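Long-range contacts in solute-binding periplasmic protein of iron/siderophore ABC transporter (Yersinia pestis, PDB 6B2Y), which probably binds chelated iron in the periplasm and hands it to a membrane ABC transporter for uptake: residues V69-G74 with S369-V374; N339-Q344 with K362-L367. One frame throughout, in Å; residues are numbered along the deposited sequence.

Overall arrangement
Both contacts draw on helix 360-371: contact 2 uses its middle, where it packs against helix 340-350, and contact 1 uses its last residues and the chain that follows. Their centres lie 14 Å apart, and they meet directly where L367 CD2 comes within 3.8 Å of L71 CD2. Along the chain, both segments of contact 2 fall between the two segments of contact 1. The first segment of contact 1 carries the end of helix 66-70, after strand 58-60 of the parallel sheet, and the following turn; helix 340-350 follows strand 326-330 of the mixed sheet. Helix 360-371 thus packs on helix 340-350 and, at its C-terminal end, meets the turn after 66-70, consistent with linking the lobes.

Contact 1. Residues V69-G74 with S369-V374; sequences VSLLEG and SQFLAV
L372 and L71 meet obliquely where the chain leaves helix 360-371, their CD2 methyls 4.2 Å apart. The same L71 methyl also leans on the base of F371, with L71 CD2 3.9 Å from F371 CB, and again the two side chains run at a slant. The phenyl ring is approached obliquely by L71 O near F371 CD1; Q370 CB lies over one face near the rim, and Y192 of helix 186-207 makes an edge-to-face contact with the ring. The L372 methyl that meets L71, CD2, also approaches S70 OG at 3.3 Å and S70 O at 3.6 Å, an apolar methyl set against two oxygens. The hydroxyl is turned between its own backbone N and carbonyl carbon (chi1 76°), and it is hydrogen-bonded to Y67 O, one turn back, and to Y338 OH.

No direct hydrogen bond spans the two segments; a water does the bridging. It donates to L71 O at 2.8 Å and to F371 O at 2.7 Å, and accepts a weak bond from G74 N. Two carbonyls on opposing segments are thereby satisfied by one molecule. G74, whose positive phi of 61° turns the chain, passes close by and brings G74 O to 3.7 Å from A373 CB. L372 is the first residue beyond helical geometry, and its side chain lies about 4 Å from a bound sodium ion.

Leucine packing and, apart from it, a water bridge between backbone groups thus join the turn after helix 66-70 to the end of helix 360-371. The pairing probably links the two lobes, consistent with the two-lobed periplasmic binding protein fold in which a long helix, here 186-207, spans the lobes.

Contact 2. Residues N339-Q344 with K362-L367; sequences NVLAIQ and KTMDSL
This is a buried helix-helix contact in the C-terminal lobe, between helices 340-350 and 360-371, which run almost antiparallel: the axes of the two short segments make an angle of 167° and approach to 10.4 Å. L341 is the apolar centre of the interface. Its CD2 branch slides past T363 in the opposite direction, reaching T363 CG2 at 3.6 Å, and also rests on the backbone at M364 N. Against M364 the leucine lies at about a right angle, with L341 CD1 3.9 Å from M364 CB and 4.1 Å from M364 CE. One turn further on, L367 CD1 stands 4.3 Å from L341 CD1, so a single leucine spans three residues of the partner helix.

Such a pair of helices, linked by a short connection and laid beside a mixed sheet, belongs to the alpha/beta lobe of the periplasmic binding protein family. W381 of strand 381-383 touches both L341 and M364, while N199 of the long helix 186-207 touches V340 and T363.

At the other end of the interface, Q344 and T363 reach toward each other tip to tip. T363 OG1 donates to Q344 OE1 at 2.7 Å; the oxygen is met in the carbonyl plane, on a lone pair, at a C=O...donor angle of 120°. The first torsion of T363 sets its hydroxyl beside the backbone N (chi1 -56°) and CG2 anti to that N, which puts OG1 on the amide oxygen and leaves CG2 against L341 CD2 while still near Q344 OE1. The glutamine chain is extended beyond CG, and Q344 NE2 is hydrogen-bonded to N199 O. That second bond is consistent with an amide rotation presenting OE1, rather than NE2, to the threonine.

Contact 1. Residues V69-G74 with S369-V374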
loop_
_atom_site.group_PDB
_atom_site.type_symbol
_atom_site.label_atom_id
_atom_site.label_comp_id
_atom_site.label_asym_id
_atom_site.label_seq_id
_atom_site.Cartn_x
_atom_site.Cartn_y
_atom_site.Cartn_z
ATOM N N VAL A 69 3.060 5.861 9.540
ATOM C CA VAL A 69 3.704 6.587 10.628
ATOM C C VAL A 69 4.775 7.527 10.088
ATOM O O VAL A 69 4.945 8.638 10.610
ATOM C CB VAL A 69 4.259 5.580 11.654
ATOM C CG1 VAL A 69 5.201 6.260 12.667
ATOM C CG2 VAL A 69 3.117 4.903 12.368
ATOM N N SER A 70 5.465 7.133 9.011
ATOM C CA SER A 70 6.503 7.986 8.427
ATOM C C SER A 70 5.969 9.357 8.015
ATOM O O SER A 70 6.722 10.345 8.045
ATOM C CB SER A 70 7.142 7.294 7.223
ATOM O OG SER A 70 6.293 7.331 6.077
ATOM N N LEU A 71 4.686 9.448 7.624
ATOM C CA LEU A 71 4.124 10.729 7.204
ATOM C C LEU A 71 3.969 11.718 8.350
ATOM O O LEU A 71 3.750 12.908 8.094
ATOM C CB LEU A 71 2.758 10.514 6.539
ATOM C CG LEU A 71 2.799 9.667 5.262
ATOM C CD1 LEU A 71 1.386 9.258 4.850
ATOM C CD2 LEU A 71 3.501 10.397 4.118
ATOM N N LEU A 72 4.078 11.265 9.601
ATOM C CA LEU A 72 3.859 12.115 10.762
ATOM C C LEU A 72 5.145 12.499 11.470
ATOM O O LEU A 72 5.127 13.424 12.294
ATOM C CB LEU A 72 2.942 11.415 11.777
ATOM C CG LEU A 72 1.605 10.938 11.214
ATOM C CD1 LEU A 72 0.759 10.190 12.255
ATOM C CD2 LEU A 72 0.838 12.110 10.606
ATOM N N GLU A 73 6.249 11.820 11.165
ATOM C CA GLU A 73 7.464 11.875 11.970
ATOM C C GLU A 73 8.520 12.823 11.424
ATOM O O GLU A 73 9.574 12.972 12.055
ATOM C CB GLU A 73 8.050 10.469 12.094
ATOM C CG GLU A 73 7.150 9.542 12.887
ATOM C CD GLU A 73 6.903 10.040 14.296
ATOM O OE1 GLU A 73 7.590 9.552 15.230
ATOM O OE2 GLU A 73 6.015 10.918 14.468
ATOM N N GLY A 74 8.274 13.447 10.271
ATOM C CA GLY A 74 9.193 14.453 9.752
ATOM C C GLY A 74 10.585 13.892 9.485
ATOM O O GLY A 74 10.758 12.836 8.863
ATOM N N SER A 369 9.284 15.308 -0.347
ATOM C CA SER A 369 9.889 16.540 0.151
ATOM C C SER A 369 9.077 17.151 1.288
ATOM O O SER A 369 9.653 17.731 2.216
ATOM C CB SER A 369 10.067 17.547 -0.990
ATOM O OG SER A 369 8.929 17.596 -1.830
ATOM N N GLN A 370 7.750 16.998 1.268
ATOM C CA GLN A 370 6.932 17.611 2.302
ATOM C C GLN A 370 6.862 16.783 3.582
ATOM O O GLN A 370 6.705 17.356 4.663
ATOM C CB GLN A 370 5.507 17.847 1.786
ATOM C CG GLN A 370 5.377 19.062 0.888
ATOM C CD GLN A 370 4.040 19.112 0.200
ATOM O OE1 GLN A 370 3.957 18.995 -1.023
ATOM N NE2 GLN A 370 2.980 19.262 0.980
ATOM N N PHE A 371 6.928 15.448 3.488
ATOM C CA PHE A 371 6.604 14.607 4.636
ATOM C C PHE A 371 7.703 13.646 5.074
ATOM O O PHE A 371 7.667 13.195 6.224
ATOM C CB PHE A 371 5.324 13.799 4.350
ATOM C CG PHE A 371 4.146 14.660 4.018
ATOM C CD1 PHE A 371 3.494 15.364 5.015
ATOM C CD2 PHE A 371 3.710 14.794 2.717
ATOM C CE1 PHE A 371 2.409 16.183 4.713
ATOM C CE2 PHE A 371 2.633 15.612 2.411
ATOM C CZ PHE A 371 1.996 16.314 3.408
ATOM N N LEU A 372 8.675 13.335 4.228
ATOM C CA LEU A 372 9.602 12.252 4.524
ATOM C C LEU A 372 11.033 12.767 4.691
ATOM O O LEU A 372 11.352 13.921 4.382
ATOM C CB LEU A 372 9.533 11.188 3.423
ATOM C CG LEU A 372 8.136 10.574 3.242
ATOM C CD1 LEU A 372 8.218 9.519 2.158
ATOM C CD2 LEU A 372 7.625 9.972 4.551
ATOM N N ALA A 373 11.900 11.877 5.184
ATOM C CA ALA A 373 13.302 12.180 5.453
ATOM C C ALA A 373 14.263 11.496 4.488
ATOM O O ALA A 373 15.483 11.597 4.673
ATOM C CB ALA A 373 13.653 11.782 6.891
ATOM N N VAL A 374 13.753 10.790 3.484
ATOM C CA VAL A 374 14.570 10.142 2.469
ATOM C C VAL A 374 14.203 10.714 1.108
ATOM O O VAL A 374 13.131 11.292 0.910
ATOM C CB VAL A 374 14.410 8.599 2.471
ATOM C CG1 VAL A 374 14.973 8.010 3.736
ATOM C CG2 VAL A 374 12.946 8.203 2.329
HETATM O O HOH W 1 6.202 14.271 8.191
#

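Contact 2. Residues N339-Q344 with K362-L367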
loop_
_atom_site.group_PDB
_atom_site.type_symbol
_atom_site.label_atom_id
_atom_site.label_comp_id
_atom_site.label_asym_id
_atom_site.label_seq_id
_atom_site.Cartn_x
_atom_site.Cartn_y
_atom_site.Cartn_z
ATOM N N ASN A 339 -1.180 5.532 -1.280
ATOM C CA ASN A 339 -1.906 4.943 -2.402
ATOM C C ASN A 339 -2.445 5.966 -3.393
ATOM O O ASN A 339 -2.881 5.566 -4.478
ATOM C CB ASN A 339 -3.036 4.031 -1.885
ATOM C CG ASN A 339 -4.120 4.789 -1.104
ATOM O OD1 ASN A 339 -4.537 5.873 -1.497
ATOM N ND2 ASN A 339 -4.596 4.192 -0.008
ATOM N N VAL A 340 -2.449 7.263 -3.053
ATOM C CA VAL A 340 -2.861 8.264 -4.039
ATOM C C VAL A 340 -1.985 8.168 -5.285
ATOM O O VAL A 340 -2.429 8.493 -6.397
ATOM C CB VAL A 340 -2.851 9.681 -3.423
ATOM C CG1 VAL A 340 -1.493 10.042 -2.838
ATOM C CG2 VAL A 340 -3.310 10.753 -4.452
ATOM N N LEU A 341 -0.737 7.707 -5.137
ATOM C CA LEU A 341 0.103 7.550 -6.319
ATOM C C LEU A 341 -0.413 6.456 -7.237
ATOM O O LEU A 341 -0.264 6.549 -8.462
ATOM C CB LEU A 341 1.545 7.261 -5.908
ATOM C CG LEU A 341 2.156 8.379 -5.067
ATOM C CD1 LEU A 341 3.450 7.915 -4.401
ATOM C CD2 LEU A 341 2.396 9.608 -5.908
ATOM N N ALA A 342 -1.025 5.411 -6.680
ATOM C CA ALA A 342 -1.632 4.398 -7.532
ATOM C C ALA A 342 -2.907 4.918 -8.183
ATOM O O ALA A 342 -3.186 4.621 -9.354
ATOM C CB ALA A 342 -1.925 3.132 -6.722
ATOM N N ILE A 343 -3.705 5.689 -7.443
ATOM C CA ILE A 343 -4.927 6.236 -8.031
ATOM C C ILE A 343 -4.602 7.104 -9.238
ATOM O O ILE A 343 -5.243 6.992 -10.299
ATOM C CB ILE A 343 -5.719 7.016 -6.975
ATOM C CG1 ILE A 343 -6.224 6.063 -5.886
ATOM C CG2 ILE A 343 -6.866 7.768 -7.622
ATOM C CD1 ILE A 343 -6.685 6.840 -4.638
ATOM N N GLN A 344 -3.581 7.951 -9.109
ATOM C CA GLN A 344 -3.193 8.838 -10.204
ATOM C C GLN A 344 -2.611 8.048 -11.367
ATOM O O GLN A 344 -2.896 8.353 -12.536
ATOM C CB GLN A 344 -2.191 9.885 -9.717
ATOM C CG GLN A 344 -2.783 10.965 -8.827
ATOM C CD GLN A 344 -1.787 12.070 -8.549
ATOM O OE1 GLN A 344 -0.595 11.942 -8.853
ATOM N NE2 GLN A 344 -2.257 13.151 -7.977
ATOM N N LYS A 362 5.869 13.630 -10.176
ATOM C CA LYS A 362 5.957 14.873 -9.422
ATOM C C LYS A 362 5.161 14.794 -8.120
ATOM O O LYS A 362 5.590 15.328 -7.090
ATOM C CB LYS A 362 5.496 16.051 -10.282
ATOM C CG LYS A 362 5.544 17.402 -9.567
ATOM C CD LYS A 362 6.870 17.654 -8.824
ATOM C CE LYS A 362 8.093 17.630 -9.752
ATOM N NZ LYS A 362 9.346 17.393 -8.966
ATOM N N THR A 363 3.998 14.140 -8.142
ATOM C CA THR A 363 3.259 13.952 -6.895
ATOM C C THR A 363 4.115 13.236 -5.861
ATOM O O THR A 363 4.156 13.635 -4.690
ATOM C CB THR A 363 1.979 13.164 -7.153
ATOM O OG1 THR A 363 1.208 13.839 -8.149
ATOM C CG2 THR A 363 1.158 13.033 -5.874
ATOM N N MET A 364 4.820 12.187 -6.289
ATOM C CA MET A 364 5.693 11.461 -5.375
ATOM C C MET A 364 6.844 12.340 -4.890
ATOM O O MET A 364 7.176 12.328 -3.700
ATOM C CB MET A 364 6.204 10.195 -6.058
ATOM C CG MET A 364 7.205 9.456 -5.233
ATOM S SD MET A 364 7.982 8.211 -6.227
ATOM C CE MET A 364 7.173 6.794 -5.651
ATOM N N ASP A 365 7.427 13.151 -5.783
ATOM C CA ASP A 365 8.437 14.121 -5.360
ATOM C C ASP A 365 7.910 15.037 -4.263
ATOM O O ASP A 365 8.612 15.319 -3.282
ATOM C CB ASP A 365 8.899 14.958 -6.556
ATOM C CG ASP A 365 9.946 14.256 -7.392
ATOM O OD1 ASP A 365 10.510 13.248 -6.926
ATOM O OD2 ASP A 365 10.202 14.711 -8.524
ATOM N N SER A 366 6.664 15.507 -4.406
ATOM C CA SER A 366 6.087 16.403 -3.412
ATOM C C SER A 366 5.827 15.679 -2.098
ATOM O O SER A 366 6.094 16.222 -1.019
ATOM C CB SER A 366 4.792 17.024 -3.948
ATOM O OG SER A 366 5.055 17.733 -5.154
ATOM N N LEU A 367 5.288 14.462 -2.172
ATOM C CA LEU A 367 5.045 13.680 -0.967
ATOM C C LEU A 367 6.331 13.537 -0.158
ATOM O O LEU A 367 6.349 13.773 1.052
ATOM C CB LEU A 367 4.481 12.308 -1.354
ATOM C CG LEU A 367 3.858 11.395 -0.275
ATOM C CD1 LEU A 367 2.917 10.401 -0.937
ATOM C CD2 LEU A 367 4.905 10.632 0.543
#